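Local coordinates for protein mariner Mos1 transposase (Drosophila mauritiana, PDB 4MDB) that mediates cut-and-paste transposition of the Mos1 DNA transposon, the piece described being its metal-dependent catalytic domain, bound to the drug raltegravir, at residues D198-F201 / Y202-I206; L160-S163 / D164-L167; H207-P210 / E211-K215. The protein carries 1 engineered substitution. All blocks are in the same frame, centred on the assembly; numbering follows the deposited sequence.

Contact 1: D198-F201 / Y202-I206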
ATOM      1  N   ASP A 198       0.755  12.130 -12.866  1.00 28.84           N
ATOM      2  CA  ASP A 198      -0.409  11.916 -13.707  1.00 31.38           C
ATOM      3  C   ASP A 198      -1.118  10.626 -13.330  1.00 26.32           C
ATOM      4  O   ASP A 198      -0.530   9.729 -12.716  1.00 24.82           O
ATOM      5  CB  ASP A 198       0.017  11.828 -15.165  1.00 36.99           C
ATOM      6  CG  ASP A 198       0.537  13.168 -15.707  1.00 45.55           C
ATOM      7  OD1 ASP A 198       0.234  14.251 -15.110  1.00 49.37           O
ATOM      8  OD2 ASP A 198       1.256  13.130 -16.709  1.00 47.05           O
ATOM      9  N   ASP A 199      -2.384  10.534 -13.711  1.00 21.77           N
ATOM     10  CA  ASP A 199      -3.188   9.347 -13.455  1.00 23.05           C
ATOM     11  C   ASP A 199      -2.435   8.094 -13.945  1.00 22.00           C
ATOM     12  O   ASP A 199      -2.488   7.033 -13.321  1.00 19.07           O
ATOM     13  CB  ASP A 199      -4.589   9.443 -14.137  1.00 24.79           C
ATOM     14  CG  ASP A 199      -5.492  10.520 -13.540  1.00 28.16           C
ATOM     15  OD1 ASP A 199      -5.233  11.093 -12.460  1.00 29.44           O
ATOM     16  OD2 ASP A 199      -6.554  10.791 -14.154  1.00 33.23           O
ATOM     17  N   GLU A 200      -1.691   8.216 -15.042  1.00 20.62           N
ATOM     18  CA  GLU A 200      -1.022   7.087 -15.662  1.00 22.81           C
ATOM     19  C   GLU A 200       0.065   6.464 -14.751  1.00 17.14           C
ATOM     20  O   GLU A 200       0.300   5.255 -14.798  1.00 19.41           O
ATOM     21  CB  GLU A 200      -0.406   7.564 -16.988  1.00 26.55           C
ATOM     22  CG  GLU A 200      -1.425   7.971 -18.078  1.00 33.09           C
ATOM     23  CD  GLU A 200      -2.251   9.321 -17.888  1.00 35.55           C
ATOM     24  OE1 GLU A 200      -3.354   9.409 -18.408  1.00 40.83           O
ATOM     25  OE2 GLU A 200      -1.852  10.319 -17.265  1.00 35.58           O
ATOM     26  N   PHE A 201       0.734   7.281 -13.952  1.00 17.73           N
ATOM     27  CA  PHE A 201       1.754   6.783 -13.028  1.00 16.64           C
ATOM     28  C   PHE A 201       1.122   5.838 -12.003  1.00 15.73           C
ATOM     29  O   PHE A 201       1.720   4.796 -11.673  1.00 14.57           O
ATOM     30  CB  PHE A 201       2.324   7.986 -12.287  1.00 15.90           C
ATOM     31  CG  PHE A 201       3.162   7.653 -11.101  1.00 16.11           C
ATOM     32  CD1 PHE A 201       4.510   7.362 -11.232  1.00 19.21           C
ATOM     33  CD2 PHE A 201       2.593   7.587  -9.827  1.00 16.04           C
ATOM     34  CE1 PHE A 201       5.268   7.106 -10.098  1.00 17.78           C
ATOM     35  CE2 PHE A 201       3.351   7.312  -8.722  1.00 18.53           C
ATOM     36  CZ  PHE A 201       4.680   7.018  -8.870  1.00 17.84           C
ATOM     37  N   TYR A 202      -0.059   6.203 -11.496  1.00 14.45           N
ATOM     38  CA  TYR A 202      -0.755   5.375 -10.496  1.00 14.22           C
ATOM     39  C   TYR A 202      -1.255   4.092 -11.127  1.00 14.18           C
ATOM     40  O   TYR A 202      -1.091   2.973 -10.572  1.00 14.34           O
ATOM     41  CB  TYR A 202      -1.874   6.158  -9.821  1.00 13.06           C
ATOM     42  CG  TYR A 202      -1.336   7.292  -9.006  1.00 14.11           C
ATOM     43  CD1 TYR A 202      -0.723   7.065  -7.786  1.00 15.81           C
ATOM     44  CD2 TYR A 202      -1.381   8.618  -9.467  1.00 14.37           C
ATOM     45  CE1 TYR A 202      -0.198   8.081  -7.015  1.00 15.92           C
ATOM     46  CE2 TYR A 202      -0.884   9.641  -8.672  1.00 14.66           C
ATOM     47  CZ  TYR A 202      -0.296   9.397  -7.457  1.00 15.74           C
ATOM     48  OH  TYR A 202       0.195  10.468  -6.662  1.00 17.49           O
ATOM     49  N   TRP A 203      -1.829   4.246 -12.340  1.00 13.43           N
ATOM     50  CA  TRP A 203      -2.311   3.102 -13.091  1.00 14.91           C
ATOM     51  C   TRP A 203      -1.166   2.083 -13.346  1.00 12.99           C
ATOM     52  O   TRP A 203      -1.337   0.907 -13.075  1.00 13.89           O
ATOM     53  CB  TRP A 203      -2.973   3.543 -14.393  1.00 15.24           C
ATOM     54  CG  TRP A 203      -3.689   2.493 -15.157  1.00 15.67           C
ATOM     55  CD1 TRP A 203      -5.000   2.151 -15.021  1.00 20.07           C
ATOM     56  CD2 TRP A 203      -3.140   1.610 -16.077  1.00 17.43           C
ATOM     57  NE1 TRP A 203      -5.316   1.103 -15.854  1.00 20.95           N
ATOM     58  CE2 TRP A 203      -4.175   0.728 -16.499  1.00 18.03           C
ATOM     59  CE3 TRP A 203      -1.883   1.456 -16.602  1.00 16.25           C
ATOM     60  CZ2 TRP A 203      -3.952  -0.263 -17.438  1.00 21.46           C
ATOM     61  CZ3 TRP A 203      -1.680   0.416 -17.585  1.00 20.11           C
ATOM     62  CH2 TRP A 203      -2.665  -0.406 -17.924  1.00 18.74           C
ATOM     63  N   ARG A 204      -0.050   2.558 -13.825  1.00 15.50           N
ATOM     64  CA  ARG A 204       1.086   1.661 -14.085  1.00 16.91           C
ATOM     65  C   ARG A 204       1.534   0.891 -12.831  1.00 17.29           C
ATOM     66  O   ARG A 204       1.832  -0.313 -12.876  1.00 17.29           O
ATOM     67  CB  ARG A 204       2.237   2.430 -14.732  1.00 19.31           C
ATOM     68  CG  ARG A 204       1.993   2.826 -16.196  1.00 25.51           C
ATOM     69  CD  ARG A 204       3.293   3.380 -16.829  1.00 30.09           C
ATOM     70  NE  ARG A 204       3.577   4.701 -16.307  1.00 32.55           N
ATOM     71  CZ  ARG A 204       3.192   5.843 -16.883  1.00 43.64           C
ATOM     72  NH1 ARG A 204       2.529   5.834 -18.046  1.00 47.23           N
ATOM     73  NH2 ARG A 204       3.490   7.009 -16.293  1.00 47.06           N
ATOM     74  N   GLY A 205       1.604   1.569 -11.701  1.00 15.41           N
ATOM     75  CA  GLY A 205       2.065   0.932 -10.509  1.00 14.76           C
ATOM     76  C   GLY A 205       1.225  -0.256 -10.094  1.00 16.29           C
ATOM     77  O   GLY A 205       1.734  -1.301  -9.703  1.00 15.55           O
ATOM     78  N   ILE A 206      -0.082  -0.130 -10.252  1.00 14.36           N
ATOM     79  CA  ILE A 206      -1.001  -1.195  -9.907  1.00 14.54           C
ATOM     80  C   ILE A 206      -0.938  -2.276 -11.002  1.00 15.78           C
ATOM     81  O   ILE A 206      -0.954  -3.487 -10.718  1.00 13.47           O
ATOM     82  CB  ILE A 206      -2.455  -0.671  -9.808  1.00 14.28           C
ATOM     83  CG1 ILE A 206      -2.641   0.338  -8.619  1.00 13.84           C
ATOM     84  CG2 ILE A 206      -3.505  -1.766  -9.660  1.00 14.45           C
ATOM     85  CD1 ILE A 206      -2.335  -0.219  -7.239  1.00 13.81           C
TER

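Contact 2: L160-S163 / D164-L167. With MG (magnesium ion), chain C; RLT (N-(4-fluorobenzyl)-5-hydroxy-1-methyl-2-(1-methyl-1-{[(5-methyl-1,3,4-oxadiazol-2-yl)carbonyl]amino}ethyl)-6-oxo-1,6-di hydropyrimidine-4-carboxamide), chain B.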
ATOM      1  N   LEU A 160       6.465  -7.098  -4.080  1.00 15.35           N
ATOM      2  CA  LEU A 160       5.115  -7.521  -4.513  1.00 13.70           C
ATOM      3  C   LEU A 160       4.053  -6.494  -3.996  1.00 12.88           C
ATOM      4  O   LEU A 160       2.853  -6.644  -4.245  1.00 13.44           O
ATOM      5  CB  LEU A 160       4.750  -8.894  -4.075  1.00 16.68           C
ATOM      6  CG  LEU A 160       5.711  -9.991  -4.545  1.00 17.71           C
ATOM      7  CD1 LEU A 160       5.208 -11.296  -3.946  1.00 16.88           C
ATOM      8  CD2 LEU A 160       5.743  -9.969  -6.074  1.00 17.38           C
ATOM      9  N   ALA A 161       4.513  -5.464  -3.279  1.00 11.98           N
ATOM     10  CA  ALA A 161       3.640  -4.408  -2.727  1.00 11.29           C
ATOM     11  C   ALA A 161       3.778  -3.137  -3.568  1.00 10.64           C
ATOM     12  O   ALA A 161       4.835  -2.493  -3.597  1.00 11.34           O
ATOM     13  CB  ALA A 161       4.057  -4.117  -1.301  1.00 12.48           C
ATOM     14  N   PRO A 162       2.720  -2.721  -4.279  1.00 12.30           N
ATOM     15  CA  PRO A 162       2.868  -1.521  -5.137  1.00 11.89           C
ATOM     16  C   PRO A 162       3.349  -0.255  -4.381  1.00 10.82           C
ATOM     17  O   PRO A 162       4.080   0.554  -4.984  1.00 11.12           O
ATOM     18  CB  PRO A 162       1.494  -1.343  -5.763  1.00 12.20           C
ATOM     19  CG  PRO A 162       0.910  -2.744  -5.807  1.00 12.66           C
ATOM     20  CD  PRO A 162       1.441  -3.384  -4.540  1.00 12.91           C
ATOM     21  N   SER A 163       2.976  -0.072  -3.131  1.00 10.58           N
ATOM     22  CA  SER A 163       3.449   1.075  -2.380  1.00 11.58           C
ATOM     23  C   SER A 163       4.953   1.080  -2.274  1.00 12.02           C
ATOM     24  O   SER A 163       5.552   2.172  -2.359  1.00 11.98           O
ATOM     25  CB  SER A 163       2.845   1.156  -0.997  1.00 11.08           C
ATOM     26  OG  SER A 163       1.395   1.222  -1.005  1.00 10.80           O
ATOM     27  N   ASP A 164       5.543  -0.118  -2.136  1.00 11.11           N
ATOM     28  CA  ASP A 164       7.022  -0.204  -2.055  1.00 12.89           C
ATOM     29  C   ASP A 164       7.712  -0.189  -3.411  1.00 13.79           C
ATOM     30  O   ASP A 164       8.589   0.654  -3.626  1.00 14.95           O
ATOM     31  CB  ASP A 164       7.372  -1.444  -1.228  1.00 12.90           C
ATOM     32  CG  ASP A 164       7.083  -1.195   0.264  1.00 12.50           C
ATOM     33  OD1 ASP A 164       7.423  -0.073   0.759  1.00 14.49           O
ATOM     34  OD2 ASP A 164       6.533  -2.031   0.941  1.00 15.38           O
ATOM     35  N   TYR A 165       7.352  -1.060  -4.327  1.00 13.90           N
ATOM     36  CA  TYR A 165       8.111  -1.090  -5.587  1.00 12.87           C
ATOM     37  C   TYR A 165       7.828   0.008  -6.582  1.00 14.81           C
ATOM     38  O   TYR A 165       8.672   0.280  -7.449  1.00 15.40           O
ATOM     39  CB  TYR A 165       7.907  -2.438  -6.285  1.00 12.92           C
ATOM     40  CG  TYR A 165       6.511  -2.729  -6.881  1.00 12.84           C
ATOM     41  CD1 TYR A 165       6.049  -2.074  -8.009  1.00 13.09           C
ATOM     42  CD2 TYR A 165       5.672  -3.683  -6.319  1.00 12.17           C
ATOM     43  CE1 TYR A 165       4.811  -2.322  -8.543  1.00 13.25           C
ATOM     44  CE2 TYR A 165       4.450  -3.969  -6.864  1.00 13.04           C
ATOM     45  CZ  TYR A 165       3.984  -3.289  -7.974  1.00 13.38           C
ATOM     46  OH  TYR A 165       2.752  -3.508  -8.597  1.00 13.41           O
ATOM     47  N   HIS A 166       6.703   0.703  -6.418  1.00 13.54           N
ATOM     48  CA  HIS A 166       6.317   1.796  -7.254  1.00 14.32           C
ATOM     49  C   HIS A 166       6.278   3.141  -6.553  1.00 13.51           C
ATOM     50  O   HIS A 166       7.044   4.021  -6.892  1.00 13.54           O
ATOM     51  CB  HIS A 166       4.993   1.486  -7.943  1.00 14.89           C
ATOM     52  CG  HIS A 166       4.660   2.410  -9.040  1.00 15.52           C
ATOM     53  ND1 HIS A 166       5.251   2.346 -10.272  1.00 18.09           N
ATOM     54  CD2 HIS A 166       3.800   3.469  -9.086  1.00 16.34           C
ATOM     55  CE1 HIS A 166       4.747   3.280 -11.059  1.00 18.86           C
ATOM     56  NE2 HIS A 166       3.908   4.009 -10.351  1.00 17.72           N
ATOM     57  N   LEU A 167       5.382   3.330  -5.604  1.00 12.90           N
ATOM     58  CA  LEU A 167       5.100   4.647  -5.055  1.00 13.26           C
ATOM     59  C   LEU A 167       6.275   5.184  -4.259  1.00 13.93           C
ATOM     60  O   LEU A 167       6.795   6.293  -4.570  1.00 14.58           O
ATOM     61  CB  LEU A 167       3.834   4.600  -4.189  1.00 13.82           C
ATOM     62  CG  LEU A 167       3.473   5.982  -3.609  1.00 14.93           C
ATOM     63  CD1 LEU A 167       2.966   6.858  -4.717  1.00 16.88           C
ATOM     64  CD2 LEU A 167       2.388   5.849  -2.572  1.00 15.59           C
TER
HETATM   65 MG    MG C 402       6.900  -0.627   2.690  1.00 13.34          MG
HETATM   66  CAA RLT B 401       7.721 -10.275   7.860  1.00 50.49           C
HETATM   67  CAB RLT B 401      11.044  -2.595   2.957  1.00 24.29           C
HETATM   68  CAC RLT B 401      11.813  -5.298   4.164  1.00 27.77           C
HETATM   69  CAD RLT B 401      12.223  -3.327   6.039  1.00 31.69           C
HETATM   70  OAE RLT B 401       5.971  -3.117   6.713  1.00 16.88           O
HETATM   71  OAF RLT B 401       9.411  -6.767   5.233  1.00 44.73           O
HETATM   72  OAG RLT B 401       8.793  -1.572   2.708  1.00 18.36           O
HETATM   73  OAH RLT B 401       6.640  -1.928   4.247  1.00 18.02           O
HETATM   74  FAI RLT B 401       5.184  -9.966   8.730  1.00 42.41           F
HETATM   75  CAJ RLT B 401       5.312  -7.790   7.742  1.00 36.53           C
HETATM   76  CAK RLT B 401       6.179  -8.147   9.939  1.00 35.20           C
HETATM   77  CAL RLT B 401       5.706  -6.438   7.811  1.00 35.68           C
HETATM   78  CAM RLT B 401       6.573  -6.804  10.018  1.00 35.15           C
HETATM   79  CAN RLT B 401       6.805  -4.495   9.081  1.00 32.82           C
HETATM   80  NAO RLT B 401       9.374  -8.679   9.193  1.00 56.22           N
HETATM   81  NAP RLT B 401      10.082  -7.543   8.719  1.00 58.65           N
HETATM   82  NAQ RLT B 401       9.207  -4.059   5.997  1.00 24.14           N
HETATM   83  NAR RLT B 401       7.613  -4.229   7.884  1.00 28.32           N
HETATM   84  NAS RLT B 401      10.964  -5.546   6.484  1.00 34.50           N
HETATM   85  OAT RLT B 401       8.846  -8.403   7.023  1.00 52.76           O
HETATM   86  CAU RLT B 401       7.047  -3.646   6.785  1.00 25.60           C
HETATM   87  CAV RLT B 401      10.027  -6.514   6.282  1.00 43.29           C
HETATM   88  CAW RLT B 401       8.662  -9.140   8.132  1.00 49.86           C
HETATM   89  CAX RLT B 401       5.551  -8.656   8.813  1.00 38.08           C
HETATM   90  CAY RLT B 401       6.342  -5.929   8.968  1.00 32.73           C
HETATM   91  CAZ RLT B 401       7.770  -2.526   4.650  1.00 19.90           C
HETATM   92  CBA RLT B 401       9.705  -7.414   7.419  1.00 49.40           C
HETATM   93  CBB RLT B 401       7.986  -3.446   5.752  1.00 23.01           C
HETATM   94  CBC RLT B 401      10.244  -3.870   5.139  1.00 23.27           C
HETATM   95  CBD RLT B 401       8.851  -2.347   3.713  1.00 22.31           C
HETATM   96  NBE RLT B 401      10.063  -2.989   4.016  1.00 28.46           N
HETATM   97  CBF RLT B 401      11.596  -4.657   5.534  1.00 29.64           C
HETATM   98  O   HOH W   1       7.599   1.020   3.683  1.00 15.01           O

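Contact 3: H207-P210 / E211-K215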
ATOM      1  N   HIS A 207      -0.931  -1.870 -12.262  1.00 16.41           N
ATOM      2  CA  HIS A 207      -0.963  -2.881 -13.355  1.00 18.41           C
ATOM      3  C   HIS A 207       0.388  -3.581 -13.639  1.00 18.03           C
ATOM      4  O   HIS A 207       0.446  -4.513 -14.458  1.00 21.69           O
ATOM      5  CB  HIS A 207      -1.644  -2.234 -14.585  1.00 19.02           C
ATOM      6  CG  HIS A 207      -3.114  -2.030 -14.373  1.00 18.65           C
ATOM      7  ND1 HIS A 207      -4.070  -2.870 -14.881  1.00 18.26           N
ATOM      8  CD2 HIS A 207      -3.796  -1.109 -13.645  1.00 16.86           C
ATOM      9  CE1 HIS A 207      -5.265  -2.479 -14.514  1.00 19.67           C
ATOM     10  NE2 HIS A 207      -5.126  -1.408 -13.753  1.00 20.96           N
ATOM     11  N   LYS A 208       1.441  -3.227 -12.927  1.00 19.12           N
ATOM     12  CA  LYS A 208       2.673  -3.970 -12.863  1.00 18.10           C
ATOM     13  C   LYS A 208       2.501  -5.293 -12.087  1.00 17.06           C
ATOM     14  O   LYS A 208       3.416  -6.084 -12.096  1.00 16.43           O
ATOM     15  CB  LYS A 208       3.772  -3.115 -12.168  1.00 22.28           C
ATOM     16  CG  LYS A 208       4.752  -2.328 -13.059  1.00 29.31           C
ATOM     17  CD  LYS A 208       5.376  -1.246 -12.189  1.00 30.18           C
ATOM     18  CE  LYS A 208       6.567  -0.489 -12.775  1.00 36.54           C
ATOM     19  NZ  LYS A 208       7.176   0.376 -11.696  1.00 33.83           N
ATOM     20  N   LEU A 209       1.397  -5.468 -11.366  1.00 16.39           N
ATOM     21  CA  LEU A 209       1.279  -6.625 -10.419  1.00 15.11           C
ATOM     22  C   LEU A 209       1.439  -7.980 -11.141  1.00 15.26           C
ATOM     23  O   LEU A 209       2.216  -8.827 -10.725  1.00 16.63           O
ATOM     24  CB  LEU A 209       0.018  -6.610  -9.547  1.00 15.24           C
ATOM     25  CG  LEU A 209       0.070  -5.649  -8.346  1.00 15.12           C
ATOM     26  CD1 LEU A 209      -1.315  -5.381  -7.756  1.00 15.17           C
ATOM     27  CD2 LEU A 209       0.989  -6.253  -7.267  1.00 15.18           C
ATOM     28  N   PRO A 210       0.713  -8.185 -12.224  1.00 15.32           N
ATOM     29  CA  PRO A 210       0.796  -9.510 -12.802  1.00 17.38           C
ATOM     30  C   PRO A 210       2.143  -9.914 -13.342  1.00 18.35           C
ATOM     31  O   PRO A 210       2.513 -11.097 -13.184  1.00 15.79           O
ATOM     32  CB  PRO A 210      -0.230  -9.460 -13.941  1.00 18.97           C
ATOM     33  CG  PRO A 210      -1.153  -8.383 -13.615  1.00 17.11           C
ATOM     34  CD  PRO A 210      -0.277  -7.364 -12.902  1.00 15.13           C
ATOM     35  N   GLU A 211       2.930  -8.966 -13.872  1.00 19.34           N
ATOM     36  CA  GLU A 211       4.256  -9.235 -14.371  1.00 22.18           C
ATOM     37  C   GLU A 211       5.152  -9.593 -13.153  1.00 19.54           C
ATOM     38  O   GLU A 211       5.972 -10.533 -13.238  1.00 19.46           O
ATOM     39  CB  GLU A 211       4.795  -8.030 -15.148  1.00 27.33           C
ATOM     40  CG  GLU A 211       6.309  -7.867 -15.064  1.00 37.50           C
ATOM     41  CD  GLU A 211       6.826  -6.705 -15.895  1.00 45.16           C
ATOM     42  OE1 GLU A 211       7.680  -6.992 -16.780  1.00 54.56           O
ATOM     43  OE2 GLU A 211       6.413  -5.529 -15.654  1.00 46.05           O
ATOM     44  N   ARG A 212       4.952  -8.894 -12.040  1.00 16.96           N
ATOM     45  CA  ARG A 212       5.650  -9.211 -10.802  1.00 16.94           C
ATOM     46  C   ARG A 212       5.295 -10.617 -10.317  1.00 16.75           C
ATOM     47  O   ARG A 212       6.179 -11.424 -10.029  1.00 16.78           O
ATOM     48  CB  ARG A 212       5.318  -8.182  -9.719  1.00 18.51           C
ATOM     49  CG  ARG A 212       5.637  -6.748 -10.109  1.00 21.99           C
ATOM     50  CD  ARG A 212       6.323  -6.007  -8.972  1.00 21.99           C
ATOM     51  NE  ARG A 212       7.130  -4.891  -9.457  1.00 27.20           N
ATOM     52  CZ  ARG A 212       8.393  -4.674  -9.104  1.00 25.17           C
ATOM     53  NH1 ARG A 212       8.999  -5.499  -8.262  1.00 23.14           N
ATOM     54  NH2 ARG A 212       9.051  -3.632  -9.595  1.00 27.05           N
ATOM     55  N   TRP A 213       3.998 -10.906 -10.232  1.00 15.67           N
ATOM     56  CA  TRP A 213       3.528 -12.246  -9.786  1.00 14.79           C
ATOM     57  C   TRP A 213       4.212 -13.328 -10.655  1.00 17.93           C
ATOM     58  O   TRP A 213       4.716 -14.334 -10.109  1.00 17.79           O
ATOM     59  CB  TRP A 213       2.036 -12.445  -9.740  1.00 14.81           C
ATOM     60  CG  TRP A 213       1.339 -11.524  -8.841  1.00 14.77           C
ATOM     61  CD1 TRP A 213       1.839 -10.965  -7.676  1.00 15.09           C
ATOM     62  CD2 TRP A 213       0.029 -10.932  -9.005  1.00 13.19           C
ATOM     63  NE1 TRP A 213       0.918 -10.137  -7.114  1.00 13.32           N
ATOM     64  CE2 TRP A 213      -0.212 -10.128  -7.881  1.00 13.56           C
ATOM     65  CE3 TRP A 213      -0.999 -11.117  -9.895  1.00 13.87           C
ATOM     66  CZ2 TRP A 213      -1.393  -9.433  -7.718  1.00 12.98           C
ATOM     67  CZ3 TRP A 213      -2.148 -10.427  -9.720  1.00 13.99           C
ATOM     68  CH2 TRP A 213      -2.335  -9.591  -8.663  1.00 13.33           C
ATOM     69  N   GLU A 214       4.235 -13.087 -11.970  1.00 17.60           N
ATOM     70  CA  GLU A 214       4.816 -14.086 -12.941  1.00 21.06           C
ATOM     71  C   GLU A 214       6.278 -14.296 -12.647  1.00 19.20           C
ATOM     72  O   GLU A 214       6.755 -15.429 -12.684  1.00 22.57           O
ATOM     73  CB  GLU A 214       4.607 -13.616 -14.384  1.00 25.10           C
ATOM     74  CG  GLU A 214       4.430 -14.808 -15.306  1.00 34.98           C
ATOM     75  CD  GLU A 214       3.114 -14.826 -16.052  1.00 43.80           C
ATOM     76  OE1 GLU A 214       2.031 -15.130 -15.448  1.00 41.76           O
ATOM     77  OE2 GLU A 214       3.187 -14.610 -17.288  1.00 48.26           O
ATOM     78  N   LYS A 215       6.991 -13.205 -12.423  1.00 20.39           N
ATOM     79  CA  LYS A 215       8.426 -13.277 -12.124  1.00 20.52           C
ATOM     80  C   LYS A 215       8.690 -14.040 -10.837  1.00 21.56           C
ATOM     81  O   LYS A 215       9.653 -14.824 -10.743  1.00 20.75           O
ATOM     82  CB  LYS A 215       9.053 -11.905 -12.080  1.00 23.61           C
ATOM     83  CG  LYS A 215       9.210 -11.286 -13.459  1.00 30.70           C
ATOM     84  CD  LYS A 215       9.953  -9.995 -13.329  1.00 33.08           C
ATOM     85  CE  LYS A 215      10.171  -9.347 -14.672  1.00 35.11           C
ATOM     86  NZ  LYS A 215      10.749  -8.007 -14.363  1.00 39.58           N
TER
HETATM   87  O   HOH W   2       1.968  -6.488 -15.344  1.00 23.68           O

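Contact 1: D198-F201 / Y202-I206
Phe-201 and Tyr-202, neighbours in sequence, form a T-shaped aromatic pair. The edge of the phenyl ring is turned to the face of the phenol, with centroids 5.1 Å apart and planes at 89°. Phe-201 CD2 sits over the centre of the tyrosine ring and lies 3.9 Å from Tyr-202 CD1. Different first torsions bring the rings together: Phe-201 CG is anti to its backbone N (chi1 167°), whereas Tyr-202 CG lies beside its own N and anti to the carbonyl carbon. Arg-204, one turn after Glu-200, bends at chi3 and folds back along the helix, laying a face of its guanidinium over Glu-200 O, while NH1 comes within 3.6 Å of Glu-200 CB. The carboxylate of Glu-200 leads elsewhere, so this is packing on the backbone and not a salt bridge.

All of this belongs to the first turns of helix 199-207 in the RNase H-like catalytic domain. Regular i to i+4 bonds set the spacing: Trp-203 N to Asp-199 O (3.0 Å, nearly straight at 168°), Arg-204 N to Glu-200 O (2.9 Å) and Gly-205 N to Phe-201 O (3.2 Å). Asp-199 O also takes a weak bond from Tyr-202 N. Farther out, the Tyr-202 hydroxyl is hydrogen-bonded to Phe-194 O, tying the buried ring to the preceding helix, and the Tyr-202 side chain packs on Trp-77 of the sheet. Phe-201 packs on Leu-167 and Ser-170 of helix 162-175, where Tyr-202 also touches Leu-167, and Lys-197 makes a cation-pi contact with the Phe-201 ring.

Contact 2: L160-S163 / D164-L167
Asp-164 meets Ala-161 at the start of helix 162-175, which carries the last aspartate of the DDD motif of this RNase H-like transposase. The amide of Asp-164 makes a weak bond to the O of the N-cap residue Ala-161, and the carboxylate grips a magnesium ion with both oxygens, OD1 at 2.1 Å and OD2 at 2.3 Å from the metal. Raltegravir chelates the same ion through OAG and OAH, and a water and Asp-36 also bind it.

Tyr-165 N gives a nearly straight bond (164°) to Ala-161 O. Its ring lies back over Pro-162 because CG stands between the backbone N and the carbonyl carbon (chi1 70°), and Pro-162 CA makes a CH-pi contact 3.6 Å from the ring centroid. The two side chains run side by side, Pro-162 CG ending 3.4 Å from Tyr-165 OH. That hydroxyl is hydrogen-bonded to Gly-205 O, while Arg-212 makes a cation-pi contact with the ring.

The imidazole of His-166, directed away from Pro-162 by CG lying anti to the backbone N, is hydrogen-bonded through ND1 to Lys-208. Residues 164-167 form a wider pi-type turn, marked by the i to i+5 bond from Leu-167 N to Pro-162 O. The amides of His-166 and Leu-167 share this acceptor: Pro-162 O takes His-166 N at 3.0 Å, tilted from the carbonyl plane, and Leu-167 N at 3.1 Å, within that plane. Leu-167 CB rests 3.5 Å from Ser-163 O.

Contact 3: H207-P210 / E211-K215
Leu-209 and Trp-213 make the main apolar contact, one helical turn apart. Leu-209 CB sits over the six-membered ring of the indole, 3.9 Å from its centroid, in a CH-pi contact, and approaches Trp-213 CZ2 to 3.6 Å. With Trp-213 CG beside its backbone N (chi1 -60°), the indole lies back along the helix and also takes Leu-209 O and Pro-210 N over one face. Pro-210 CB touches the ring more loosely. Trp-213 packs further on Cys-16 and Leu-19 of helix 6-25.

Backbone hydrogen bonds fix this spacing. Trp-213 N reaches Leu-209 O at 2.8 Å, almost straight at 172°; Arg-212 N bonds Lys-208 O at 3.2 Å, and Glu-214 N bonds Pro-210 O. One water extends the pattern, donating to His-207 O (2.6 Å) and accepting from Glu-211 N (3.0 Å).

Among the polar side chains, Arg-212 packs its CG 3.1 Å from Lys-208 O and sends NH1 to Asp-159 O, while Lys-208 NZ turns to His-166. The arrangement is the proline-containing first turn of an alpha-helix, here C-terminal helix 209-218 of the RNase H-like domain.

Overall arrangement
Contact 2 is the buried one, its centre about 7 Å from the centre of the chain, and carries metal chemistry; contacts 1 and 3 lie farther out, both partly buried, contact 1 the more exposed. They occupy successive helices, 199-207 and 209-218, and both face helix 162-175, which holds contact 2. The tie to contact 1 includes Tyr-165 OH meeting Gly-205 O at 2.7 Å and the rings of Phe-201 and His-166. Contact 3 approaches with longer side chains, Lys-208 NZ lying 3.1 Å from His-166 ND1. Tyr-165 is thus met from both helices, and His-166 from Phe-201 and from Lys-208 at their joint, whereas contacts 1 and 3 bury Tyr-202 and Trp-213 while their acidic side chains are exposed.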